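Local coordinates for short-chain dehydrogenase/reductase SDR (Vibrio parahaemolyticus, PDB 3GUY) that is an oxidoreductase of the short-chain dehydrogenase/reductase family, which interconverts alcohol and carbonyl groups, probably with NAD(P), on a substrate that the structure alone does not show, at the interface of chains A and B. Numbering follows the deposited sequence. Chains: chain A/B, Short-chain dehydrogenase/reductase SDR.

Contact 1: the interface of chains A and B. Residues chain A 93-94; chain B 59, 112.
This is a small side-chain packing at the outer end of a two-fold subunit interface of the kind through which many short-chain dehydrogenases pair. It joins the first turn of helix 93-118 in chain A to two helices of chain B, and would steady that end of this pair of subunits. A:Pro93 is wedged between two flat groups. Its CB sits over one face of the B:His59 imidazole, offset toward the rim and 3.7 Å from the ring centroid, a CH-pi contact that leans to the ND1 side, with CB and ND1 3.4 Å apart. The imidazole reaches the proline because CG of B:His59 stands between its own backbone N and carbonyl carbon (chi1 71°). CG of A:Pro93 also touches the imidazole, 3.6 Å from CG of B:His59. On its other flank the pyrrolidine meets B:Arg112, whose side chain runs extended from CG to NE and then turns the guanidinium broadside. A:Glu94 follows on the same helical turn; its carboxylate OE2 lies 4.8 Å from B:His59 NE2, and it could favour a protonated histidine weakly from there. Over the centre of the B:Arg112 guanidinium sits CG of A:Pro93, 3.8 Å from CZ.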
loop_
_atom_site.group_PDB
_atom_site.type_symbol
_atom_site.label_atom_id
_atom_site.label_comp_id
_atom_site.label_asym_id
_atom_site.label_seq_id
_atom_site.Cartn_x
_atom_site.Cartn_y
_atom_site.Cartn_z
ATOM N N PRO A 93 -21.391 -19.402 5.579
ATOM C CA PRO A 93 -21.857 -18.050 5.200
ATOM C C PRO A 93 -22.622 -17.318 6.285
ATOM O O PRO A 93 -22.618 -16.074 6.287
ATOM C CB PRO A 93 -22.791 -18.322 4.032
ATOM C CG PRO A 93 -22.333 -19.630 3.468
ATOM C CD PRO A 93 -21.947 -20.422 4.677
ATOM N N GLU A 94 -23.300 -18.048 7.171
ATOM C CA GLU A 94 -24.061 -17.414 8.273
ATOM C C GLU A 94 -23.095 -16.763 9.274
ATOM O O GLU A 94 -23.364 -15.675 9.773
ATOM C CB GLU A 94 -25.146 -18.367 8.895
ATOM C CG GLU A 94 -26.440 -18.512 7.956
ATOM C CD GLU A 94 -27.615 -19.505 8.404
ATOM O OE1 GLU A 94 -27.960 -19.676 9.622
ATOM O OE2 GLU A 94 -28.262 -20.077 7.463
ATOM N N HIS B 59 -26.304 -16.721 -0.413
ATOM C CA HIS B 59 -25.429 -17.860 -0.689
ATOM C C HIS B 59 -26.174 -19.035 -1.300
ATOM O O HIS B 59 -25.621 -19.756 -2.145
ATOM C CB HIS B 59 -24.597 -18.269 0.513
ATOM C CG HIS B 59 -25.378 -18.920 1.604
ATOM N ND1 HIS B 59 -25.941 -18.208 2.639
ATOM C CD2 HIS B 59 -25.699 -20.216 1.814
ATOM C CE1 HIS B 59 -26.559 -19.040 3.460
ATOM N NE2 HIS B 59 -26.424 -20.265 2.982
ATOM N N ARG B 112 -16.350 -17.873 -2.918
ATOM C CA ARG B 112 -16.355 -19.038 -2.054
ATOM C C ARG B 112 -16.893 -20.261 -2.780
ATOM O O ARG B 112 -16.358 -21.384 -2.676
ATOM C CB ARG B 112 -17.155 -18.739 -0.752
ATOM C CG ARG B 112 -17.422 -19.933 0.098
ATOM C CD ARG B 112 -18.142 -19.600 1.372
ATOM N NE ARG B 112 -18.498 -20.810 2.077
ATOM C CZ ARG B 112 -19.518 -21.605 1.766
ATOM N NH1 ARG B 112 -20.328 -21.317 0.754
ATOM N NH2 ARG B 112 -19.721 -22.710 2.476
#

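Contact 2: the interface of chains A and B. Residues chain A 108, 111-112, 116; chain B 88-89, 91, 93, 96.
A:Arg112 sends CG directly away from its backbone N (chi1 -180°) and stays extended to NE, which carries its head across B:Leu88 to the carbonyl of B:Gln91; a turn at the last torsion (chi4 -83°) then presents one guanidinium face to B:Pro93. NE donates to B:Gln91 O at 2.8 Å. The bond is bent, 121° at the hydrogen, and the oxygen lies well outside the guanidinium plane, so packing over the guanidinium faces probably shares the work. B:Pro93 CG covers one face toward the rim, 3.4 Å from NH1, while CD of A:Lys116, from the arginine's own helix, lies over the opposite face. B:Leu88 packs at the root of the side chain, CD2 3.7 Å from A:Arg112 CA, the two side chains crossing at a slant. To one side, A:Ile108 and B:Ile96 lie alongside, pointing opposite ways, CD1 of the former 3.9 Å from CG2 of the latter. To the other, CB of B:Gln89 rests 3.7 Å from CA of A:Lys116. In this helix-to-turn patch of the two-fold subunit interface, which probably locks the two helices 93-118 together, the latter half of A's helix lies against the 3-10 turn 88-90 of chain B and the start of B's own.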
loop_
_atom_site.group_PDB
_atom_site.type_symbol
_atom_site.label_atom_id
_atom_site.label_comp_id
_atom_site.label_asym_id
_atom_site.label_seq_id
_atom_site.Cartn_x
_atom_site.Cartn_y
_atom_site.Cartn_z
ATOM N N ILE A 108 -18.886 1.317 10.578
ATOM C CA ILE A 108 -19.590 2.293 9.748
ATOM C C ILE A 108 -20.588 3.109 10.611
ATOM O O ILE A 108 -20.582 4.342 10.584
ATOM C CB ILE A 108 -20.328 1.653 8.577
ATOM C CG1 ILE A 108 -19.329 1.114 7.538
ATOM C CG2 ILE A 108 -21.250 2.731 7.894
ATOM C CD1 ILE A 108 -19.984 0.193 6.496
ATOM N N LEU A 111 -18.745 5.408 13.276
ATOM C CA LEU A 111 -18.032 6.514 12.701
ATOM C C LEU A 111 -19.025 7.465 12.012
ATOM O O LEU A 111 -18.856 8.690 12.117
ATOM C CB LEU A 111 -16.964 6.067 11.695
ATOM C CG LEU A 111 -15.986 7.138 11.191
ATOM C CD1 LEU A 111 -15.292 7.843 12.393
ATOM C CD2 LEU A 111 -14.939 6.523 10.218
ATOM N N ARG A 112 -20.026 6.941 11.313
ATOM C CA ARG A 112 -21.030 7.836 10.756
ATOM C C ARG A 112 -21.741 8.753 11.804
ATOM O O ARG A 112 -21.948 9.976 11.568
ATOM C CB ARG A 112 -22.065 7.046 9.999
ATOM C CG ARG A 112 -23.107 7.921 9.407
ATOM C CD ARG A 112 -23.994 7.154 8.423
ATOM N NE ARG A 112 -25.124 8.007 8.069
ATOM C CZ ARG A 112 -26.225 8.129 8.817
ATOM N NH1 ARG A 112 -26.396 7.413 9.933
ATOM N NH2 ARG A 112 -27.173 8.946 8.442
ATOM N N LYS A 116 -21.383 12.829 12.033
ATOM C CA LYS A 116 -22.655 13.547 11.967
ATOM C C LYS A 116 -22.773 14.569 13.104
ATOM O O LYS A 116 -23.063 15.715 12.864
ATOM C CB LYS A 116 -23.761 12.525 12.073
ATOM C CG LYS A 116 -25.032 12.877 11.477
ATOM C CD LYS A 116 -25.931 11.668 11.442
ATOM C CE LYS A 116 -27.356 12.091 11.283
ATOM N NZ LYS A 116 -28.274 10.947 11.531
ATOM N N LEU B 88 -19.983 10.936 4.484
ATOM C CA LEU B 88 -20.485 9.785 5.242
ATOM C C LEU B 88 -21.730 10.152 6.059
ATOM O O LEU B 88 -22.683 9.366 6.139
ATOM C CB LEU B 88 -19.397 9.217 6.167
ATOM C CG LEU B 88 -19.795 8.002 7.019
ATOM C CD1 LEU B 88 -20.270 6.729 6.315
ATOM C CD2 LEU B 88 -18.604 7.638 7.908
ATOM N N GLN B 89 -21.717 11.324 6.680
ATOM C CA GLN B 89 -22.889 11.763 7.489
ATOM C C GLN B 89 -24.186 12.012 6.643
ATOM O O GLN B 89 -25.270 12.153 7.200
ATOM C CB GLN B 89 -22.541 12.997 8.345
ATOM C CG GLN B 89 -22.371 14.353 7.559
ATOM C CD GLN B 89 -20.978 14.526 6.939
ATOM O OE1 GLN B 89 -20.226 13.562 6.777
ATOM N NE2 GLN B 89 -20.629 15.753 6.619
ATOM N N GLN B 91 -24.914 9.938 4.055
ATOM C CA GLN B 91 -25.297 8.649 3.492
ATOM C C GLN B 91 -26.408 8.020 4.308
ATOM O O GLN B 91 -26.434 8.122 5.560
ATOM C CB GLN B 91 -24.104 7.730 3.425
ATOM C CG GLN B 91 -23.178 8.146 2.266
ATOM C CD GLN B 91 -22.120 7.134 1.983
ATOM O OE1 GLN B 91 -22.258 5.970 2.377
ATOM N NE2 GLN B 91 -21.102 7.539 1.196
ATOM N N PRO B 93 -28.248 4.872 5.895
ATOM C CA PRO B 93 -27.718 3.577 6.303
ATOM C C PRO B 93 -28.321 2.368 5.566
ATOM O O PRO B 93 -27.641 1.349 5.436
ATOM C CB PRO B 93 -28.074 3.515 7.812
ATOM C CG PRO B 93 -28.122 5.006 8.211
ATOM C CD PRO B 93 -28.667 5.708 7.041
ATOM N N ILE B 96 -26.291 2.122 2.425
ATOM C CA ILE B 96 -24.991 1.526 2.831
ATOM C C ILE B 96 -25.119 -0.027 2.913
ATOM O O ILE B 96 -24.286 -0.751 2.406
ATOM C CB ILE B 96 -24.424 2.129 4.185
ATOM C CG1 ILE B 96 -24.194 3.623 4.035
ATOM C CG2 ILE B 96 -23.064 1.467 4.567
ATOM C CD1 ILE B 96 -23.914 4.397 5.341
#

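Contact 3: the interface of chains A and B. Residues chain A 156, 160; chain B 86-88, 138-141.
The carboxylate of A:Glu160 is the flat group at the centre, with the CD2 methyl of B:Leu87 over one face, 3.7 Å from its carbon CD, and backbone amides of chain B near its edges, tilted from the plane. OE1 takes the N-H of B:Leu88 on its syn side in a nearly straight bond of 3.1 Å (170° at the hydrogen). OE2 is met on its anti side by the N-H of B:Gln139 at 2.8 Å. A water also bonds OE2, 2.5 Å away, and ties it to B:Gly86 O and to both N and OG of B:Ser141. With CG anti to the carbonyl carbon and the rest of the chain extended (chi2 179°), the glutamate reaches from the last residue of helix 141-160 between two backbone segments of B. B:Leu88 and B:Ser141 each begin a helical element, and those N-terminal ends could favour a charged carboxylate, that of B:Ser141 through the water. One helical turn earlier, CB of A:Ser156 packs 3.5 Å from CA of B:Ser141. For the protein, the site pins the segment leading into B's helix 141-160, which carries the family's catalytic Tyr-X-X-X-Lys motif near its start, and so may steady the active site from the neighbouring subunit.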
loop_
_atom_site.group_PDB
_atom_site.type_symbol
_atom_site.label_atom_id
_atom_site.label_comp_id
_atom_site.label_asym_id
_atom_site.label_seq_id
_atom_site.Cartn_x
_atom_site.Cartn_y
_atom_site.Cartn_z
ATOM N N SER A 156 -10.698 7.220 3.973
ATOM C CA SER A 156 -11.582 8.100 3.194
ATOM C C SER A 156 -12.193 9.210 4.060
ATOM O O SER A 156 -12.217 10.341 3.656
ATOM C CB SER A 156 -12.684 7.304 2.514
ATOM O OG SER A 156 -12.099 6.370 1.608
ATOM N N GLU A 160 -12.240 13.571 4.230
ATOM C CA GLU A 160 -13.448 14.418 4.489
ATOM C C GLU A 160 -13.317 15.303 5.689
ATOM O O GLU A 160 -14.012 16.299 5.780
ATOM C CB GLU A 160 -14.738 13.595 4.665
ATOM C CG GLU A 160 -15.048 12.679 3.442
ATOM C CD GLU A 160 -16.301 11.818 3.564
ATOM O OE1 GLU A 160 -17.006 11.877 4.589
ATOM O OE2 GLU A 160 -16.581 11.069 2.608
ATOM N N GLY B 86 -21.367 10.154 -1.376
ATOM C CA GLY B 86 -21.704 11.255 -0.497
ATOM C C GLY B 86 -20.883 11.243 0.763
ATOM O O GLY B 86 -20.359 10.170 1.222
ATOM N N LEU B 87 -20.793 12.426 1.373
ATOM C CA LEU B 87 -20.150 12.541 2.646
ATOM C C LEU B 87 -20.785 11.518 3.594
ATOM O O LEU B 87 -21.998 11.279 3.556
ATOM C CB LEU B 87 -20.276 13.963 3.199
ATOM C CG LEU B 87 -19.531 15.073 2.451
ATOM C CD1 LEU B 87 -20.014 16.433 2.932
ATOM C CD2 LEU B 87 -18.007 14.940 2.637
ATOM N N LEU B 88 -19.983 10.936 4.484
ATOM C CA LEU B 88 -20.485 9.785 5.242
ATOM C C LEU B 88 -21.730 10.152 6.059
ATOM O O LEU B 88 -22.683 9.366 6.139
ATOM C CB LEU B 88 -19.397 9.217 6.167
ATOM C CG LEU B 88 -19.795 8.002 7.019
ATOM C CD1 LEU B 88 -20.270 6.729 6.315
ATOM C CD2 LEU B 88 -18.604 7.638 7.908
ATOM N N ALA B 138 -12.615 10.881 -0.841
ATOM C CA ALA B 138 -13.616 11.659 -0.137
ATOM C C ALA B 138 -14.960 11.484 -0.854
ATOM O O ALA B 138 -14.991 11.417 -2.059
ATOM C CB ALA B 138 -13.172 13.189 -0.044
ATOM N N GLN B 139 -16.055 11.454 -0.100
ATOM C CA GLN B 139 -17.383 11.205 -0.595
ATOM C C GLN B 139 -17.584 9.792 -1.132
ATOM O O GLN B 139 -18.615 9.528 -1.716
ATOM C CB GLN B 139 -17.814 12.231 -1.665
ATOM C CG GLN B 139 -17.409 13.649 -1.244
ATOM C CD GLN B 139 -18.360 14.757 -1.621
ATOM O OE1 GLN B 139 -18.050 15.907 -1.334
ATOM N NE2 GLN B 139 -19.514 14.446 -2.214
ATOM N N GLU B 140 -16.613 8.909 -0.954
ATOM C CA GLU B 140 -16.775 7.529 -1.364
ATOM C C GLU B 140 -16.364 6.572 -0.235
ATOM O O GLU B 140 -15.921 5.487 -0.508
ATOM C CB GLU B 140 -15.941 7.222 -2.605
ATOM C CG GLU B 140 -16.013 8.278 -3.721
ATOM C CD GLU B 140 -15.388 7.827 -5.044
ATOM O OE1 GLU B 140 -15.084 6.617 -5.264
ATOM O OE2 GLU B 140 -15.215 8.709 -5.880
ATOM N N SER B 141 -16.515 6.982 1.016
ATOM C CA SER B 141 -16.003 6.183 2.139
ATOM C C SER B 141 -16.507 4.747 2.205
ATOM O O SER B 141 -15.702 3.840 2.377
ATOM C CB SER B 141 -16.190 6.898 3.459
ATOM O OG SER B 141 -17.514 7.082 3.824
HETATM O O HOH W 1 -18.078 9.058 2.321
#

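Contacts 2 and 3 are neighbours, their C-alpha centres about 9 Å apart, and they share B:Leu88, whose side chain packs in one while its backbone amide bonds in the other. Contact 1 lies far off, its C-alpha centre about 26 Å from that of contact 2 and 29 Å from that of contact 3. Even so, A:Pro93 on B:Arg112 in contact 1 is repeated by the two-fold as B:Pro93 on A:Arg112 in contact 2, so helix 93-118 of each subunit serves at both ends. Contact 3 adds helix 141-160. The set fastens two subunits along paired helices, as in dimers of this family; the deposited assembly holds four copies.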